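PDB 3FP0: trichothecene 15-O-acetyltransferase TRI3, which transfers an acetyl group to the 15-hydroxyl of trichothecene intermediates in the fungal pathway that leads to mycotoxins such as T-2 toxin. Local coordinates for residues 16-21 / 230-235; 51-56 / 467-472; 333-338 / 431-436. All blocks are in the same frame, centred on the assembly; numbering follows the deposited sequence.

Interaction 1 (16-21 / 230-235); sequences LYRWKS and SPPVVD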
loop_
_atom_site.group_PDB
_atom_site.type_symbol
_atom_site.label_atom_id
_atom_site.label_comp_id
_atom_site.label_asym_id
_atom_site.label_seq_id
_atom_site.Cartn_x
_atom_site.Cartn_y
_atom_site.Cartn_z
ATOM N N LEU A 16 -7.087 22.572 -11.164
ATOM C CA LEU A 16 -8.120 21.533 -11.157
ATOM C C LEU A 16 -8.153 20.669 -9.873
ATOM O O LEU A 16 -9.203 20.197 -9.489
ATOM C CB LEU A 16 -7.932 20.611 -12.376
ATOM C CG LEU A 16 -9.139 20.153 -13.229
ATOM C CD1 LEU A 16 -8.666 19.202 -14.299
ATOM C CD2 LEU A 16 -10.282 19.511 -12.430
ATOM N N TYR A 17 -7.006 20.493 -9.201
ATOM C CA TYR A 17 -6.873 19.507 -8.111
ATOM C C TYR A 17 -6.885 20.082 -6.700
ATOM O O TYR A 17 -6.623 19.356 -5.729
ATOM C CB TYR A 17 -5.603 18.668 -8.339
ATOM C CG TYR A 17 -5.487 18.217 -9.761
ATOM C CD1 TYR A 17 -6.467 17.395 -10.318
ATOM C CD2 TYR A 17 -4.431 18.638 -10.570
ATOM C CE1 TYR A 17 -6.392 16.982 -11.625
ATOM C CE2 TYR A 17 -4.358 18.232 -11.886
ATOM C CZ TYR A 17 -5.347 17.407 -12.397
ATOM O OH TYR A 17 -5.296 16.947 -13.673
ATOM N N ARG A 18 -7.200 21.371 -6.577
ATOM C CA ARG A 18 -7.085 22.027 -5.291
ATOM C C ARG A 18 -8.341 21.845 -4.460
ATOM O O ARG A 18 -9.414 21.548 -4.982
ATOM C CB ARG A 18 -6.715 23.510 -5.444
ATOM C CG ARG A 18 -5.391 23.724 -6.161
ATOM C CD ARG A 18 -5.055 25.205 -6.370
ATOM N NE ARG A 18 -3.719 25.269 -6.934
ATOM C CZ ARG A 18 -3.321 26.109 -7.871
ATOM N NH1 ARG A 18 -4.168 26.996 -8.363
ATOM N NH2 ARG A 18 -2.075 26.052 -8.322
ATOM N N TRP A 19 -8.167 21.975 -3.150
ATOM C CA TRP A 19 -9.272 21.952 -2.210
ATOM C C TRP A 19 -10.180 23.147 -2.491
ATOM O O TRP A 19 -9.680 24.257 -2.713
ATOM C CB TRP A 19 -8.763 22.020 -0.772
ATOM C CG TRP A 19 -8.066 20.764 -0.233
ATOM C CD1 TRP A 19 -6.739 20.645 0.192
ATOM C CD2 TRP A 19 -8.654 19.480 -0.037
ATOM N NE1 TRP A 19 -6.499 19.356 0.640
ATOM C CE2 TRP A 19 -7.653 18.626 0.509
ATOM C CE3 TRP A 19 -9.941 18.961 -0.253
ATOM C CZ2 TRP A 19 -7.913 17.303 0.848
ATOM C CZ3 TRP A 19 -10.188 17.650 0.081
ATOM C CH2 TRP A 19 -9.177 16.831 0.621
ATOM N N LYS A 20 -11.493 22.899 -2.526
ATOM C CA LYS A 20 -12.513 23.950 -2.772
ATOM C C LYS A 20 -13.624 23.871 -1.692
ATOM O O LYS A 20 -14.174 22.806 -1.471
ATOM C CB LYS A 20 -13.106 23.736 -4.169
ATOM C CG LYS A 20 -14.033 24.847 -4.687
ATOM N N SER A 21 -13.919 24.983 -1.012
ATOM C CA SER A 21 -15.042 25.045 -0.069
ATOM C C SER A 21 -16.309 24.962 -0.903
ATOM O O SER A 21 -16.431 25.685 -1.881
ATOM C CB SER A 21 -15.079 26.372 0.706
ATOM O OG SER A 21 -13.840 26.674 1.326
ATOM N N SER A 230 -3.670 16.858 4.264
ATOM C CA SER A 230 -2.487 16.982 3.402
ATOM C C SER A 230 -2.857 17.940 2.256
ATOM O O SER A 230 -3.961 17.849 1.699
ATOM C CB SER A 230 -2.048 15.637 2.787
ATOM O OG SER A 230 -1.710 14.649 3.762
ATOM N N PRO A 231 -1.935 18.843 1.906
ATOM C CA PRO A 231 -2.199 19.795 0.854
ATOM C C PRO A 231 -2.203 19.094 -0.524
ATOM O O PRO A 231 -1.755 17.943 -0.627
ATOM C CB PRO A 231 -1.049 20.800 0.995
ATOM C CG PRO A 231 0.061 20.032 1.569
ATOM C CD PRO A 231 -0.599 19.043 2.516
ATOM N N PRO A 232 -2.752 19.752 -1.548
ATOM C CA PRO A 232 -2.739 19.151 -2.864
ATOM C C PRO A 232 -1.302 18.879 -3.313
ATOM O O PRO A 232 -0.396 19.746 -3.218
ATOM C CB PRO A 232 -3.457 20.189 -3.760
ATOM C CG PRO A 232 -4.307 21.037 -2.795
ATOM C CD PRO A 232 -3.413 21.085 -1.537
ATOM N N VAL A 233 -1.084 17.645 -3.726
ATOM C CA VAL A 233 0.245 17.172 -4.167
ATOM C C VAL A 233 0.910 18.089 -5.250
ATOM O O VAL A 233 2.097 18.420 -5.129
ATOM C CB VAL A 233 0.229 15.660 -4.599
ATOM C CG1 VAL A 233 -0.689 15.431 -5.791
ATOM C CG2 VAL A 233 1.617 15.183 -4.902
ATOM N N VAL A 234 0.169 18.504 -6.278
ATOM C CA VAL A 234 0.779 19.376 -7.310
ATOM C C VAL A 234 1.359 20.648 -6.707
ATOM O O VAL A 234 2.507 21.037 -7.004
ATOM C CB VAL A 234 -0.158 19.734 -8.476
ATOM C CG1 VAL A 234 0.616 20.604 -9.524
ATOM C CG2 VAL A 234 -0.715 18.471 -9.143
ATOM N N ASP A 235 0.589 21.272 -5.826
ATOM C CA ASP A 235 1.026 22.504 -5.184
ATOM C C ASP A 235 2.128 22.301 -4.172
ATOM O O ASP A 235 2.697 23.288 -3.677
ATOM C CB ASP A 235 -0.166 23.223 -4.558
ATOM C CG ASP A 235 -1.180 23.631 -5.596
ATOM O OD1 ASP A 235 -0.777 23.967 -6.734
ATOM O OD2 ASP A 235 -2.369 23.568 -5.289
#
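A side-on arginine–carboxylate salt bridge, Arg18 to Asp235, marks the junction between the segment running into the edge strand 20-21 and the long loop that connects helices 191-204 and 246-263. Arg18 presents two nitrogens, one to each carboxylate oxygen: NE lies 2.7 Å from OD2 of Asp235, and NH2 lies 2.9 Å from OD1 of the same residue. Both oxygens sit near the guanidinium plane and are met on their syn sides, yet the two flat groups are turned 31° apart, so the pair is not quite coplanar. The Arg18 chain runs extended from CG to NE, which carries the charged end along to the carboxylate.

Trp19 supplies a second polar link. Its indole NE1 donates to the backbone O of Ser230 over 3.1 Å; the bond is nearly straight at 167°, and the carbonyl oxygen lies at the ring edge, in plane. Between these two polar links, Pro232 fills the interior of the contact, its CD 3.8 Å from Trp19 CD1 and its CG 3.9 Å from Arg18 CA. On the more buried side Val234 CG2 reaches Tyr17 CD2 at 4.0 Å, and both of these side chains also pack on helix 406-423.

Second partners extend the network: Arg31 makes a cation-pi contact with Trp19, and the backbone O of Asp235 accepts from Arg346. A loop with a Pro-Pro pair, pinned by a surface ion pair, an indole-to-carbonyl bond and a proline packed between them, is the pattern here, joining the N-terminal lead-in to strand 20-21 to the loop before helix 246-263 in a fold of the CoA-dependent acyltransferase clan.

Interaction 2 (51-56 / 467-472); sequences YDLYIA and FVVNQS. With FP0 ((3alpha)-15-hydroxy-12,13-epoxytrichothec-9-en-3-yl acetate), chain C.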
loop_
_atom_site.group_PDB
_atom_site.type_symbol
_atom_site.label_atom_id
_atom_site.label_comp_id
_atom_site.label_asym_id
_atom_site.label_seq_id
_atom_site.Cartn_x
_atom_site.Cartn_y
_atom_site.Cartn_z
ATOM N N TYR A 51 -8.062 -2.965 -5.144
ATOM C CA TYR A 51 -6.968 -2.275 -4.466
ATOM C C TYR A 51 -7.251 -1.766 -3.024
ATOM O O TYR A 51 -6.380 -1.098 -2.446
ATOM C CB TYR A 51 -6.452 -1.125 -5.367
ATOM C CG TYR A 51 -5.905 -1.598 -6.729
ATOM C CD1 TYR A 51 -5.230 -2.839 -6.848
ATOM C CD2 TYR A 51 -6.028 -0.797 -7.870
ATOM C CE1 TYR A 51 -4.727 -3.291 -8.118
ATOM C CE2 TYR A 51 -5.524 -1.217 -9.121
ATOM C CZ TYR A 51 -4.866 -2.440 -9.235
ATOM O OH TYR A 51 -4.369 -2.835 -10.446
ATOM N N ASP A 52 -8.369 -2.151 -2.403
ATOM C CA ASP A 52 -8.599 -1.823 -0.987
ATOM C C ASP A 52 -7.389 -2.317 -0.189
ATOM O O ASP A 52 -6.801 -3.393 -0.494
ATOM C CB ASP A 52 -9.861 -2.532 -0.418
ATOM C CG ASP A 52 -11.149 -1.716 -0.551
ATOM O OD1 ASP A 52 -11.227 -0.735 -1.356
ATOM O OD2 ASP A 52 -12.104 -2.062 0.191
ATOM N N LEU A 53 -6.999 -1.534 0.818
ATOM C CA LEU A 53 -5.837 -1.873 1.651
ATOM C C LEU A 53 -6.331 -2.585 2.887
ATOM O O LEU A 53 -7.302 -2.128 3.511
ATOM C CB LEU A 53 -5.063 -0.593 2.061
ATOM C CG LEU A 53 -4.627 0.279 0.898
ATOM C CD1 LEU A 53 -4.004 1.635 1.337
ATOM C CD2 LEU A 53 -3.615 -0.532 0.073
ATOM N N TYR A 54 -5.671 -3.690 3.229
ATOM C CA TYR A 54 -5.883 -4.360 4.502
ATOM C C TYR A 54 -4.531 -4.481 5.217
ATOM O O TYR A 54 -3.557 -4.992 4.638
ATOM C CB TYR A 54 -6.469 -5.748 4.289
ATOM C CG TYR A 54 -7.911 -5.764 3.884
ATOM C CD1 TYR A 54 -8.926 -5.891 4.856
ATOM C CD2 TYR A 54 -8.273 -5.653 2.534
ATOM C CE1 TYR A 54 -10.281 -5.965 4.471
ATOM C CE2 TYR A 54 -9.596 -5.714 2.135
ATOM C CZ TYR A 54 -10.598 -5.864 3.103
ATOM O OH TYR A 54 -11.914 -5.953 2.730
ATOM N N ILE A 55 -4.447 -3.957 6.439
ATOM C CA ILE A 55 -3.250 -4.148 7.272
ATOM C C ILE A 55 -3.594 -4.989 8.503
ATOM O O ILE A 55 -4.443 -4.619 9.323
ATOM C CB ILE A 55 -2.550 -2.829 7.684
ATOM C CG1 ILE A 55 -2.330 -1.906 6.448
ATOM C CG2 ILE A 55 -1.271 -3.180 8.459
ATOM C CD1 ILE A 55 -1.700 -0.511 6.767
ATOM N N ALA A 56 -2.947 -6.145 8.585
ATOM C CA ALA A 56 -3.230 -7.151 9.614
ATOM C C ALA A 56 -2.074 -7.047 10.583
ATOM O O ALA A 56 -0.934 -7.200 10.179
ATOM C CB ALA A 56 -3.328 -8.533 9.001
ATOM N N PHE A 467 0.702 -6.497 4.955
ATOM C CA PHE A 467 0.037 -5.490 4.133
ATOM C C PHE A 467 -0.588 -6.171 2.935
ATOM O O PHE A 467 0.090 -6.578 2.013
ATOM C CB PHE A 467 1.029 -4.425 3.713
ATOM C CG PHE A 467 0.402 -3.181 3.163
ATOM C CD1 PHE A 467 0.257 -2.045 3.976
ATOM C CD2 PHE A 467 0.019 -3.106 1.817
ATOM C CE1 PHE A 467 -0.321 -0.891 3.468
ATOM C CE2 PHE A 467 -0.531 -1.912 1.298
ATOM C CZ PHE A 467 -0.711 -0.831 2.129
ATOM N N VAL A 468 -1.896 -6.297 2.974
ATOM C CA VAL A 468 -2.618 -7.086 1.965
ATOM C C VAL A 468 -3.552 -6.194 1.135
ATOM O O VAL A 468 -4.291 -5.396 1.699
ATOM C CB VAL A 468 -3.346 -8.254 2.671
ATOM C CG1 VAL A 468 -4.243 -9.054 1.715
ATOM C CG2 VAL A 468 -2.303 -9.144 3.377
ATOM N N VAL A 469 -3.529 -6.346 -0.199
ATOM C CA VAL A 469 -4.316 -5.499 -1.126
ATOM C C VAL A 469 -5.252 -6.388 -1.948
ATOM O O VAL A 469 -4.867 -7.502 -2.334
ATOM C CB VAL A 469 -3.382 -4.648 -2.023
ATOM C CG1 VAL A 469 -4.132 -3.738 -3.013
ATOM C CG2 VAL A 469 -2.424 -3.820 -1.139
ATOM N N ASN A 470 -6.469 -5.912 -2.199
ATOM C CA ASN A 470 -7.411 -6.714 -3.014
ATOM C C ASN A 470 -6.958 -6.770 -4.463
ATOM O O ASN A 470 -6.739 -5.726 -5.053
ATOM C CB ASN A 470 -8.783 -6.104 -2.959
ATOM C CG ASN A 470 -9.522 -6.479 -1.709
ATOM O OD1 ASN A 470 -9.121 -7.398 -0.930
ATOM N ND2 ASN A 470 -10.619 -5.779 -1.492
ATOM N N GLN A 471 -6.791 -7.980 -5.020
ATOM C CA GLN A 471 -6.483 -8.085 -6.460
ATOM C C GLN A 471 -7.649 -8.657 -7.250
ATOM O O GLN A 471 -8.049 -9.799 -7.012
ATOM C CB GLN A 471 -5.248 -8.942 -6.739
ATOM C CG GLN A 471 -4.994 -9.144 -8.250
ATOM C CD GLN A 471 -4.499 -7.861 -8.944
ATOM O OE1 GLN A 471 -5.289 -6.976 -9.245
ATOM N NE2 GLN A 471 -3.213 -7.807 -9.258
ATOM N N SER A 472 -8.159 -7.860 -8.185
ATOM C CA SER A 472 -9.234 -8.292 -9.069
ATOM C C SER A 472 -8.837 -8.139 -10.544
ATOM O O SER A 472 -9.688 -8.231 -11.427
ATOM C CB SER A 472 -10.512 -7.489 -8.771
ATOM O OG SER A 472 -11.238 -8.142 -7.741
HETATM C C2 FP0 C . -1.028 1.374 -9.791
HETATM C C6 FP0 C . -0.257 0.422 -7.107
HETATM C C5 FP0 C . -0.331 1.935 -7.519
HETATM C C4 FP0 C . 0.822 2.333 -8.453
HETATM C C3 FP0 C . 0.345 2.056 -9.907
HETATM C C11 FP0 C . -0.140 -0.482 -8.359
HETATM C C10 FP0 C . -0.496 -1.948 -8.036
HETATM C C9 FP0 C . -1.152 -2.330 -6.902
HETATM C C8 FP0 C . -1.508 -1.368 -5.795
HETATM C C12 FP0 C . -1.479 2.102 -8.539
HETATM C C13 FP0 C . -2.928 2.141 -8.154
HETATM O O4 FP0 C . 2.822 2.795 -10.738
HETATM C C17 FP0 C . 2.507 1.640 -11.013
HETATM C C18 FP0 C . 3.357 0.598 -11.693
HETATM O O3 FP0 C . 1.211 1.206 -10.652
HETATM O O2 FP0 C . -2.223 3.312 -8.659
HETATM O O1 FP0 C . -0.925 -0.039 -9.499
HETATM C C14 FP0 C . -0.339 2.915 -6.323
HETATM C C7 FP0 C . -1.552 0.046 -6.352
HETATM C C15 FP0 C . 1.022 0.198 -6.295
HETATM O O12 FP0 C . 0.881 0.443 -4.884
HETATM C C16 FP0 C . -1.540 -3.761 -6.687
#
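The ring of Tyr51 has Val469 CG1 at its edge and the bound trichothecene over one face, where FP0 C8 stands 4.1 Å above the plane, offset toward the rim. The closest approach to the ligand is made by Tyr51 CE1, 3.5 Å from methyl carbon C16. Further along, the Tyr54 ring has Asn470 ND2 at its edge, the ring and amide planes inclined by 47°, and stacks on the ring of His183. The third aromatic, Phe467, is approached obliquely by two aliphatic side chains: Leu53 CD2 lies 3.6 Å from CZ, and Ile55 CG1 lies 3.6 Å from CD1. Having CG anti to the backbone N (chi1 -166°) lays this ring across both neighbours; Arg195 adds a cation-pi contact.

Beneath the side chains runs an antiparallel ladder. Tyr54 and Val468 form a hydrogen-bonded pair with 2.7 Å from Tyr54 N to Val468 O and again 2.7 Å from Val468 N to Tyr54 O, flanked by the non-hydrogen-bonded pairs Leu53–Val469 and Ile55–Phe467. Past the strand ends the regular register is lost, but two backbone bonds go on: Asn470 N donates to Asp52 O (3.1 Å) and Tyr51 N to Asn470 O (3.1 Å). Leu53 also touches His186, which begins the HxxxD sequence of the CoA-dependent acyltransferase clan.

The polar ends are buried but provided for: Asn470 ND2 donates to Ala49 O and Glu142, and its OD1 accepts from Trp138. Three bonds probably fix the rotation of this amide, and Glu142 is shared by it and Tyr54 OH, while Tyr51 offers ring carbon C8 and methyl C16 an apolar surface.

Interaction 3 (333-338 / 431-436); sequences FISPTS and EANPLF. With FP0 ((3alpha)-15-hydroxy-12,13-epoxytrichothec-9-en-3-yl acetate), chain C.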
loop_
_atom_site.group_PDB
_atom_site.type_symbol
_atom_site.label_atom_id
_atom_site.label_comp_id
_atom_site.label_asym_id
_atom_site.label_seq_id
_atom_site.Cartn_x
_atom_site.Cartn_y
_atom_site.Cartn_z
ATOM N N PHE A 333 12.605 -7.442 -20.749
ATOM C CA PHE A 333 11.757 -7.308 -19.598
ATOM C C PHE A 333 11.575 -5.802 -19.310
ATOM O O PHE A 333 12.529 -5.083 -18.981
ATOM C CB PHE A 333 12.336 -8.077 -18.410
ATOM C CG PHE A 333 11.522 -7.946 -17.173
ATOM C CD1 PHE A 333 10.439 -8.806 -16.952
ATOM C CD2 PHE A 333 11.796 -6.930 -16.254
ATOM C CE1 PHE A 333 9.661 -8.682 -15.778
ATOM C CE2 PHE A 333 11.007 -6.785 -15.095
ATOM C CZ PHE A 333 9.950 -7.659 -14.863
ATOM N N ILE A 334 10.346 -5.331 -19.496
ATOM C CA ILE A 334 9.959 -3.949 -19.218
ATOM C C ILE A 334 8.824 -3.965 -18.201
ATOM O O ILE A 334 7.797 -4.631 -18.400
ATOM C CB ILE A 334 9.469 -3.262 -20.494
ATOM C CG1 ILE A 334 10.590 -3.237 -21.552
ATOM C CG2 ILE A 334 8.991 -1.848 -20.167
ATOM C CD1 ILE A 334 10.147 -2.811 -22.969
ATOM N N SER A 335 8.986 -3.194 -17.138
ATOM C CA SER A 335 8.050 -3.221 -16.052
ATOM C C SER A 335 7.979 -1.833 -15.374
ATOM O O SER A 335 8.918 -1.417 -14.705
ATOM C CB SER A 335 8.468 -4.327 -15.078
ATOM O OG SER A 335 7.645 -4.359 -13.945
ATOM N N PRO A 336 6.876 -1.094 -15.607
ATOM C CA PRO A 336 6.548 0.120 -14.824
ATOM C C PRO A 336 6.471 -0.266 -13.344
ATOM O O PRO A 336 5.847 -1.247 -13.027
ATOM C CB PRO A 336 5.167 0.503 -15.366
ATOM C CG PRO A 336 5.149 -0.079 -16.778
ATOM C CD PRO A 336 5.864 -1.384 -16.635
ATOM N N THR A 337 7.184 0.433 -12.465
ATOM C CA THR A 337 7.238 0.067 -11.054
ATOM C C THR A 337 7.088 1.330 -10.233
ATOM O O THR A 337 7.747 2.339 -10.508
ATOM C CB THR A 337 8.543 -0.663 -10.665
ATOM O OG1 THR A 337 8.709 -1.800 -11.524
ATOM C CG2 THR A 337 8.476 -1.194 -9.247
ATOM N N SER A 338 6.227 1.267 -9.227
ATOM C CA SER A 338 5.840 2.466 -8.498
ATOM C C SER A 338 6.897 2.810 -7.474
ATOM O O SER A 338 7.622 1.943 -6.973
ATOM C CB SER A 338 4.493 2.267 -7.800
ATOM O OG SER A 338 4.623 1.198 -6.883
ATOM N N GLU A 431 -1.693 -13.491 -20.976
ATOM C CA GLU A 431 -0.556 -13.459 -20.053
ATOM C C GLU A 431 -0.413 -12.090 -19.425
ATOM O O GLU A 431 -0.838 -11.097 -19.988
ATOM C CB GLU A 431 0.756 -13.737 -20.765
ATOM C CG GLU A 431 0.877 -15.073 -21.386
ATOM C CD GLU A 431 2.028 -15.059 -22.374
ATOM O OE1 GLU A 431 3.141 -14.681 -21.986
ATOM O OE2 GLU A 431 1.805 -15.403 -23.538
ATOM N N ALA A 432 0.225 -12.049 -18.262
ATOM C CA ALA A 432 0.453 -10.790 -17.558
ATOM C C ALA A 432 1.794 -10.865 -16.838
ATOM O O ALA A 432 2.090 -11.833 -16.110
ATOM C CB ALA A 432 -0.687 -10.501 -16.558
ATOM N N ASN A 433 2.602 -9.843 -17.075
ATOM C CA ASN A 433 3.933 -9.682 -16.478
ATOM C C ASN A 433 3.696 -9.299 -15.015
ATOM O O ASN A 433 2.862 -8.424 -14.757
ATOM C CB ASN A 433 4.660 -8.585 -17.270
ATOM C CG ASN A 433 6.138 -8.460 -16.950
ATOM O OD1 ASN A 433 6.707 -7.363 -17.100
ATOM N ND2 ASN A 433 6.781 -9.560 -16.563
ATOM N N PRO A 434 4.325 -10.032 -14.057
ATOM C CA PRO A 434 4.202 -9.710 -12.627
ATOM C C PRO A 434 4.707 -8.309 -12.304
ATOM O O PRO A 434 5.642 -7.824 -12.960
ATOM C CB PRO A 434 5.105 -10.757 -11.966
ATOM C CG PRO A 434 4.992 -11.948 -12.924
ATOM C CD PRO A 434 5.163 -11.238 -14.240
ATOM N N LEU A 435 4.115 -7.701 -11.283
ATOM C CA LEU A 435 4.459 -6.328 -10.892
ATOM C C LEU A 435 5.110 -6.383 -9.520
ATOM O O LEU A 435 4.660 -7.164 -8.649
ATOM C CB LEU A 435 3.202 -5.447 -10.868
ATOM C CG LEU A 435 3.373 -4.037 -10.263
ATOM C CD1 LEU A 435 4.404 -3.217 -11.051
ATOM C CD2 LEU A 435 2.051 -3.291 -10.193
ATOM N N PHE A 436 6.187 -5.617 -9.335
ATOM C CA PHE A 436 6.851 -5.520 -8.038
ATOM C C PHE A 436 6.507 -4.231 -7.289
ATOM O O PHE A 436 6.479 -3.148 -7.870
ATOM C CB PHE A 436 8.395 -5.686 -8.173
ATOM C CG PHE A 436 9.152 -5.598 -6.855
ATOM C CD1 PHE A 436 8.885 -6.486 -5.809
ATOM C CD2 PHE A 436 10.163 -4.638 -6.673
ATOM C CE1 PHE A 436 9.568 -6.406 -4.584
ATOM C CE2 PHE A 436 10.858 -4.571 -5.456
ATOM C CZ PHE A 436 10.550 -5.458 -4.402
HETATM C C2 FP0 C . -1.028 1.374 -9.791
HETATM C C6 FP0 C . -0.257 0.422 -7.107
HETATM C C5 FP0 C . -0.331 1.935 -7.519
HETATM C C4 FP0 C . 0.822 2.333 -8.453
HETATM C C3 FP0 C . 0.345 2.056 -9.907
HETATM C C11 FP0 C . -0.140 -0.482 -8.359
HETATM C C10 FP0 C . -0.496 -1.948 -8.036
HETATM C C9 FP0 C . -1.152 -2.330 -6.902
HETATM C C8 FP0 C . -1.508 -1.368 -5.795
HETATM C C12 FP0 C . -1.479 2.102 -8.539
HETATM C C13 FP0 C . -2.928 2.141 -8.154
HETATM O O4 FP0 C . 2.822 2.795 -10.738
HETATM C C17 FP0 C . 2.507 1.640 -11.013
HETATM C C18 FP0 C . 3.357 0.598 -11.693
HETATM O O3 FP0 C . 1.211 1.206 -10.652
HETATM O O2 FP0 C . -2.223 3.312 -8.659
HETATM O O1 FP0 C . -0.925 -0.039 -9.499
HETATM C C14 FP0 C . -0.339 2.915 -6.323
HETATM C C7 FP0 C . -1.552 0.046 -6.352
HETATM C C15 FP0 C . 1.022 0.198 -6.295
HETATM O O12 FP0 C . 0.881 0.443 -4.884
HETATM C C16 FP0 C . -1.540 -3.761 -6.687
HETATM O O HOH W 1 8.071 -4.437 -11.331
HETATM O O HOH W 2 5.096 -5.423 -14.621
HETATM O O HOH W 3 4.877 -1.104 -8.550
#
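Leu435 touches both Pro336 and the bound trichothecene, and its two methyl groups divide the work. With CG anti to the backbone N (chi1 171°), the branch extends far enough for CD1 to come within 3.1 Å of Pro336 O, a tight fit, while CD2 rests 3.6 Å from FP0 C10. Thr337 also turns carbon rather than oxygen to the opposing segment. Its chi1 of -55° places OG1 beside its own nitrogen and sends CG2 to the other side, 3.1 Å from Phe436 O. At the far end, the Phe333 ring and the side-chain amide of Asn433 meet with their planes steeply inclined, 79° apart. Ser338 brings its CB up against the ligand's acetyl oxygen O4.

Three waters carry the polar links that are clear. Water 1 accepts from Phe436 N at 3.0 Å and bonds to both Ser335 OG (2.6 Å) and Thr337 OG1. Water 2 bonds to Ser335 OG as well and donates to Pro434 O at 3.0 Å, so one serine hydroxyl serves two bridges. Water 3 accepts from Ser338 N (2.8 Å) and donates to Phe436 O (2.7 Å), tying the two backbones close to the ligand.

The strands concerned belong to different sheets: 333-340 pairs with 358-365, whereas 431-441 runs beside 268-269 and 477-483. Helix 246-263 packs on Ile334 and Pro336, and helix 306-321 meets Phe333 and Phe436, so the hydrated seam lies between two sheets with helices bordering it.

Overall arrangement
Interactions 2 and 3 both touch the bound trichothecene, one through Tyr51 and the other through Leu435 and residues 336-338; their centres are 19 Å apart and their nearest atoms about 6 Å. Tyr475 connects their surroundings, bonding to Tyr51 and touching Leu435. Interaction 3 is nested within the chain loop that interaction 2 closes. Interaction 1 stands farther off, with its centre 26 Å from that of interaction 2 and 31 Å from that of interaction 3, yet it rests on helix 406-423, which carries the substrate-binding His414. From the His414 side chain, those of Tyr17 and Tyr51 are each about 10 Å away and that of Pro336 about 7 Å.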